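Local coordinates for BH0493 protein (Bacillus halodurans C-125, PDB 2QEE) that binds zinc and is a putative metal-dependent enzyme of the amidohydrolase superfamily, at residues I203-V206 against K207-L210; L247-A250 against E251-I255. One frame throughout, in Å; residues are numbered along the deposited sequence.

Contact 1: residues I203-V206 against K207-L210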
ATOM      1  N   ILE C 203      31.863  28.041  -6.292  1.00 26.77           N
ATOM      2  CA  ILE C 203      30.674  28.330  -5.454  1.00 26.09           C
ATOM      3  C   ILE C 203      30.015  29.657  -5.829  1.00 28.56           C
ATOM      4  O   ILE C 203      28.801  29.735  -6.088  1.00 29.10           O
ATOM      5  CB  ILE C 203      31.005  28.292  -3.950  1.00 24.24           C
ATOM      6  CG1 ILE C 203      31.412  26.864  -3.538  1.00 24.18           C
ATOM      7  CG2 ILE C 203      29.808  28.848  -3.094  1.00 27.13           C
ATOM      8  CD1 ILE C 203      32.018  26.723  -2.184  1.00 25.38           C
ATOM      9  N   GLN C 204      30.823  30.709  -5.918  1.00 28.60           N
ATOM     10  CA  GLN C 204      30.289  32.021  -6.276  1.00 26.55           C
ATOM     11  C   GLN C 204      29.693  32.122  -7.664  1.00 25.69           C
ATOM     12  O   GLN C 204      28.663  32.781  -7.850  1.00 27.05           O
ATOM     13  CB  GLN C 204      31.383  33.094  -6.099  1.00 27.44           C
ATOM     14  CG  GLN C 204      31.688  33.309  -4.656  1.00 51.44           C
ATOM     15  CD  GLN C 204      30.423  33.394  -3.845  1.00 43.82           C
ATOM     16  OE1 GLN C 204      29.456  34.059  -4.256  1.00 56.29           O
ATOM     17  NE2 GLN C 204      30.391  32.699  -2.699  1.00 55.35           N
ATOM     18  N   GLU C 205      30.330  31.503  -8.650  1.00 25.11           N
ATOM     19  CA  GLU C 205      29.863  31.601 -10.001  1.00 25.59           C
ATOM     20  C   GLU C 205      28.608  30.781 -10.190  1.00 26.73           C
ATOM     21  O   GLU C 205      27.736  31.157 -10.981  1.00 27.87           O
ATOM     22  CB  GLU C 205      30.934  31.221 -11.004  1.00 27.95           C
ATOM     23  CG  GLU C 205      31.984  32.343 -11.151  1.00 32.43           C
ATOM     24  CD  GLU C 205      31.370  33.627 -11.710  1.00 25.03           C
ATOM     25  OE1 GLU C 205      31.402  33.766 -12.940  1.00 28.66           O
ATOM     26  OE2 GLU C 205      30.799  34.439 -10.933  1.00 32.24           O
ATOM     27  N   VAL C 206      28.493  29.673  -9.463  1.00 25.50           N
ATOM     28  CA  VAL C 206      27.230  28.919  -9.577  1.00 25.13           C
ATOM     29  C   VAL C 206      26.063  29.699  -8.905  1.00 23.22           C
ATOM     30  O   VAL C 206      24.959  29.775  -9.473  1.00 23.51           O
ATOM     31  CB  VAL C 206      27.371  27.449  -9.073  1.00 25.47           C
ATOM     32  CG1 VAL C 206      25.976  26.758  -8.959  1.00 22.16           C
ATOM     33  CG2 VAL C 206      28.235  26.654 -10.047  1.00 24.86           C
ATOM     34  N   LYS C 207      26.287  30.267  -7.717  1.00 23.54           N
ATOM     35  CA  LYS C 207      25.302  31.208  -7.129  1.00 22.74           C
ATOM     36  C   LYS C 207      24.926  32.345  -8.067  1.00 25.39           C
ATOM     37  O   LYS C 207      23.755  32.740  -8.140  1.00 25.01           O
ATOM     38  CB  LYS C 207      25.811  31.787  -5.830  1.00 23.67           C
ATOM     39  CG  LYS C 207      25.896  30.790  -4.690  1.00 29.86           C
ATOM     40  CD  LYS C 207      26.589  31.374  -3.488  1.00 32.26           C
ATOM     41  CE  LYS C 207      25.613  31.904  -2.522  1.00 36.40           C
ATOM     42  NZ  LYS C 207      26.261  32.035  -1.185  1.00 39.50           N
ATOM     43  N   ARG C 208      25.894  32.868  -8.813  1.00 26.03           N
ATOM     44  CA  ARG C 208      25.560  33.942  -9.734  1.00 28.18           C
ATOM     45  C   ARG C 208      24.700  33.446 -10.899  1.00 25.43           C
ATOM     46  O   ARG C 208      23.807  34.172 -11.379  1.00 25.66           O
ATOM     47  CB  ARG C 208      26.828  34.710 -10.196  1.00 29.54           C
ATOM     48  CG  ARG C 208      26.492  35.943 -11.034  1.00 31.42           C
ATOM     49  CD  ARG C 208      27.747  36.770 -11.336  1.00 30.34           C
ATOM     50  NE  ARG C 208      28.685  36.048 -12.198  1.00 28.10           N
ATOM     51  CZ  ARG C 208      28.568  35.952 -13.511  1.00 23.88           C
ATOM     52  NH1 ARG C 208      27.575  36.564 -14.137  1.00 27.67           N
ATOM     53  NH2 ARG C 208      29.465  35.277 -14.217  1.00 28.01           N
ATOM     54  N   PHE C 209      24.930  32.207 -11.337  1.00 22.91           N
ATOM     55  CA  PHE C 209      24.111  31.605 -12.360  1.00 23.32           C
ATOM     56  C   PHE C 209      22.645  31.553 -11.827  1.00 20.58           C
ATOM     57  O   PHE C 209      21.697  32.007 -12.493  1.00 20.34           O
ATOM     58  CB  PHE C 209      24.630  30.206 -12.741  1.00 24.72           C
ATOM     59  CG  PHE C 209      23.736  29.476 -13.695  1.00 21.07           C
ATOM     60  CD1 PHE C 209      23.787  29.731 -15.047  1.00 24.89           C
ATOM     61  CD2 PHE C 209      22.797  28.525 -13.223  1.00 25.32           C
ATOM     62  CE1 PHE C 209      22.956  29.089 -15.961  1.00 21.57           C
ATOM     63  CE2 PHE C 209      21.947  27.846 -14.126  1.00 21.35           C
ATOM     64  CZ  PHE C 209      22.009  28.139 -15.511  1.00 27.02           C
ATOM     65  N   LEU C 210      22.477  31.015 -10.622  1.00 22.70           N
ATOM     66  CA  LEU C 210      21.120  30.946 -10.054  1.00 22.08           C
ATOM     67  C   LEU C 210      20.488  32.347  -9.909  1.00 22.23           C
ATOM     68  O   LEU C 210      19.321  32.550 -10.317  1.00 20.69           O
ATOM     69  CB  LEU C 210      21.132  30.235  -8.713  1.00 22.05           C
ATOM     70  CG  LEU C 210      21.575  28.774  -8.797  1.00 22.58           C
ATOM     71  CD1 LEU C 210      21.764  28.234  -7.352  1.00 25.20           C
ATOM     72  CD2 LEU C 210      20.634  27.898  -9.649  1.00 20.89           C
TER

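Contact 2: residues L247-A250 against E251-I255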
ATOM      1  N   LEU C 247      20.759  26.155  -1.535  1.00 17.27           N
ATOM      2  CA  LEU C 247      20.030  26.403  -0.279  1.00 17.36           C
ATOM      3  C   LEU C 247      20.270  27.843   0.188  1.00 20.16           C
ATOM      4  O   LEU C 247      19.298  28.555   0.489  1.00 20.50           O
ATOM      5  CB  LEU C 247      20.408  25.382   0.797  1.00 18.44           C
ATOM      6  CG  LEU C 247      19.859  23.963   0.519  1.00 20.61           C
ATOM      7  CD1 LEU C 247      20.309  23.001   1.593  1.00 23.56           C
ATOM      8  CD2 LEU C 247      18.320  23.976   0.390  1.00 23.91           C
ATOM      9  N   PRO C 248      21.562  28.302   0.204  1.00 20.09           N
ATOM     10  CA  PRO C 248      21.753  29.731   0.600  1.00 22.32           C
ATOM     11  C   PRO C 248      21.016  30.739  -0.297  1.00 22.84           C
ATOM     12  O   PRO C 248      20.392  31.668   0.225  1.00 24.06           O
ATOM     13  CB  PRO C 248      23.268  29.950   0.459  1.00 23.43           C
ATOM     14  CG  PRO C 248      23.877  28.558   0.521  1.00 27.80           C
ATOM     15  CD  PRO C 248      22.851  27.620  -0.059  1.00 20.67           C
ATOM     16  N   VAL C 249      21.072  30.562  -1.618  1.00 21.98           N
ATOM     17  CA  VAL C 249      20.347  31.428  -2.562  1.00 22.10           C
ATOM     18  C   VAL C 249      18.833  31.400  -2.329  1.00 23.56           C
ATOM     19  O   VAL C 249      18.142  32.445  -2.286  1.00 24.29           O
ATOM     20  CB  VAL C 249      20.718  31.146  -4.043  1.00 21.73           C
ATOM     21  CG1 VAL C 249      19.785  31.844  -5.016  1.00 23.96           C
ATOM     22  CG2 VAL C 249      22.164  31.555  -4.326  1.00 21.53           C
ATOM     23  N   ALA C 250      18.311  30.182  -2.142  1.00 21.41           N
ATOM     24  CA  ALA C 250      16.878  30.021  -1.864  1.00 21.00           C
ATOM     25  C   ALA C 250      16.454  30.760  -0.604  1.00 20.76           C
ATOM     26  O   ALA C 250      15.366  31.376  -0.590  1.00 21.28           O
ATOM     27  CB  ALA C 250      16.535  28.499  -1.734  1.00 20.33           C
ATOM     28  N   GLU C 251      17.279  30.652   0.445  1.00 20.68           N
ATOM     29  CA  GLU C 251      16.974  31.281   1.728  1.00 21.59           C
ATOM     30  C   GLU C 251      16.967  32.794   1.538  1.00 24.15           C
ATOM     31  O   GLU C 251      16.038  33.479   1.917  1.00 23.59           O
ATOM     32  CB  GLU C 251      17.967  30.899   2.828  1.00 23.13           C
ATOM     33  CG  GLU C 251      17.532  31.463   4.172  1.00 20.91           C
ATOM     34  CD  GLU C 251      18.479  31.204   5.286  1.00 25.22           C
ATOM     35  OE1 GLU C 251      19.429  30.433   5.113  1.00 25.33           O
ATOM     36  OE2 GLU C 251      18.249  31.780   6.375  1.00 27.78           O
ATOM     37  N   LYS C 252      18.012  33.288   0.902  1.00 26.11           N
ATOM     38  CA  LYS C 252      18.149  34.725   0.680  1.00 28.25           C
ATOM     39  C   LYS C 252      16.958  35.312  -0.083  1.00 27.10           C
ATOM     40  O   LYS C 252      16.440  36.380   0.285  1.00 28.23           O
ATOM     41  CB  LYS C 252      19.446  34.979  -0.065  1.00 29.83           C
ATOM     42  CG  LYS C 252      19.655  36.429  -0.415  1.00 49.53           C
ATOM     43  CD  LYS C 252      21.065  36.640  -0.847  1.00 40.95           C
ATOM     44  CE  LYS C 252      21.346  38.129  -0.962  1.00 54.44           C
ATOM     45  NZ  LYS C 252      22.785  38.323  -1.261  1.00 48.25           N
ATOM     46  N   HIS C 253      16.550  34.650  -1.165  1.00 24.60           N
ATOM     47  CA  HIS C 253      15.425  35.051  -1.983  1.00 24.04           C
ATOM     48  C   HIS C 253      14.011  34.567  -1.510  1.00 23.21           C
ATOM     49  O   HIS C 253      12.999  34.878  -2.141  1.00 24.49           O
ATOM     50  CB  HIS C 253      15.657  34.575  -3.403  1.00 26.49           C
ATOM     51  CG  HIS C 253      16.700  35.361  -4.131  1.00 29.41           C
ATOM     52  ND1 HIS C 253      18.052  35.116  -3.996  1.00 36.01           N
ATOM     53  CD2 HIS C 253      16.587  36.416  -4.968  1.00 28.95           C
ATOM     54  CE1 HIS C 253      18.728  35.971  -4.748  1.00 32.34           C
ATOM     55  NE2 HIS C 253      17.862  36.775  -5.341  1.00 39.06           N
ATOM     56  N   ASN C 254      13.979  33.833  -0.406  1.00 21.81           N
ATOM     57  CA  ASN C 254      12.772  33.230   0.145  1.00 21.40           C
ATOM     58  C   ASN C 254      12.022  32.456  -0.938  1.00 23.40           C
ATOM     59  O   ASN C 254      10.808  32.629  -1.076  1.00 26.22           O
ATOM     60  CB  ASN C 254      11.836  34.266   0.780  1.00 24.38           C
ATOM     61  CG  ASN C 254      10.817  33.645   1.738  1.00 38.42           C
ATOM     62  OD1 ASN C 254       9.719  34.197   1.909  1.00 41.46           O
ATOM     63  ND2 ASN C 254      11.151  32.492   2.349  1.00 31.63           N
ATOM     64  N   ILE C 255      12.749  31.605  -1.675  1.00 21.20           N
ATOM     65  CA  ILE C 255      12.210  30.816  -2.781  1.00 20.71           C
ATOM     66  C   ILE C 255      12.254  29.327  -2.319  1.00 19.65           C
ATOM     67  O   ILE C 255      13.319  28.867  -1.894  1.00 20.20           O
ATOM     68  CB  ILE C 255      13.112  30.998  -4.045  1.00 21.92           C
ATOM     69  CG1 ILE C 255      13.060  32.451  -4.554  1.00 35.85           C
ATOM     70  CG2 ILE C 255      12.675  30.101  -5.205  1.00 28.75           C
ATOM     71  CD1 ILE C 255      11.619  32.993  -4.663  1.00 35.81           C
TER

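Contact 1: residues I203-V206 against K207-L210
Residues 203-206 hand their carbonyls to the amides of residues 207-210 in one unbroken run of alpha helix, within helix 200-217. Four successive i to i+4 bonds join the two segments, from Lys207 N to Ile203 O (3.0 Å) through to Leu210 N on Val206 O. On this frame an i to i+3 salt bridge is built between Glu205 and Arg208. The guanidinium grips the carboxylate side-on, one nitrogen to each oxygen: NH2 of Arg208 reaches OE1 of Glu205 at 2.8 Å, and NE of Arg208 reaches OE2 of Glu205 at 2.9 Å. Both oxygens are met on their syn sides and lie close to the guanidinium plane, but carboxylate and guanidinium are turned 29° apart, which leaves the donors somewhat out of the carboxylate plane. Torsions explain the convergence: Glu205 bends at chi2 (-63°), while Arg208 runs CG anti to the backbone N and bends at chi3 (66°), which brings its NE edge round to the acid. Fixed by two nearly straight bonds, the carboxylate has little freedom to rotate, and its OE1 also accepts a bond from Lys193 N. A leucine in place of Arg208 would probably leave the Glu205 carboxylate without its charged mate, freer to turn and held mainly by that backbone amide. On another side of the helix, Val206 and Phe209 are buried against Leu187 of helix 180-189, and the Phe209 ring also meets Tyr192 edge-to-face. Lys207 lies alongside Ile203 and Gln204, its aliphatic chain doing the touching. Its CG passes 3.4 Å from Ile203 O, and beyond it CD of Lys207 comes to 4.1 Å from the methyl CG2 of Ile203.

Contact 2: residues L247-A250 against E251-I255
Glu251 opens the last turn of helix 237-253 by giving its N to Leu247 O at 2.9 Å. That oxygen also accepts a bond from Asn296 ND2, so the neighbouring loop fastens onto the same backbone acceptor. The Glu251 side chain runs out extended, its CB resting near the carbonyls of Leu247 and Pro248. Lys252 follows with its N bonded to Pro248 O at 3.0 Å; its long chain is likewise extended and leads off from the turn before. His253 returns to the helix twice. Its N bonds Val249 O at 2.9 Å, and its ND1 reaches the same Val249 O at 3.2 Å with a more bent N-H angle, 147°. The carbonyl oxygen lies at the edge of the imidazole, in the ring plane: chi1 (-73°) sets CG beside the backbone N and swings the ring back along the helix, and the turn of the ring about CB-CG brings its ND1 edge to the oxygen. Alongside, CG1 of Val249 comes 3.8 Å from ND1 of His253. At Asn254 phi turns positive (50°), and the chain closes in a Schellman motif: Asn254 N bonds Glu251 O at 3.1 Å, while Ile255 N reaches back to Ala250 O at 2.8 Å, in the carbonyl plane. Ile255 has by then left the helix, and the chain goes on to strand 257-264, so this terminus is the exit from the helix of a beta-alpha-beta unit. The chemistry is therefore that of a C-cap: the reversing backbone supplies donors to Ala250 O and Glu251 O, while Val249 O, already bonded to its helical amide, takes a second bond from the imidazole, a pairing consistent with a proton on ND1 of His253.

How the contacts relate
Contact 1 is an unbroken i to i+4 ladder, whereas in contact 2 the ladder runs out into a Schellman motif. Contact 1 lies within the body of helix 200-217, contact 2 at the C-terminal end of helix 237-253, their centres about 13 Å apart. Each has a buried face and a more exposed one. Charge pairing marks contact 1, whereas contact 2 relies on backbone capping and an imidazole. The two helices pack directly: Lys207 CG lies 3.8 Å from Val249 CG2, and Lys207 NZ approaches Pro248 CB, so the Lys207 chain packs along the Pro248-Val249 edge, with Leu210 CB also near Val249 CG1. Both lie away from the zinc site formed by His28, His30 and Asp357.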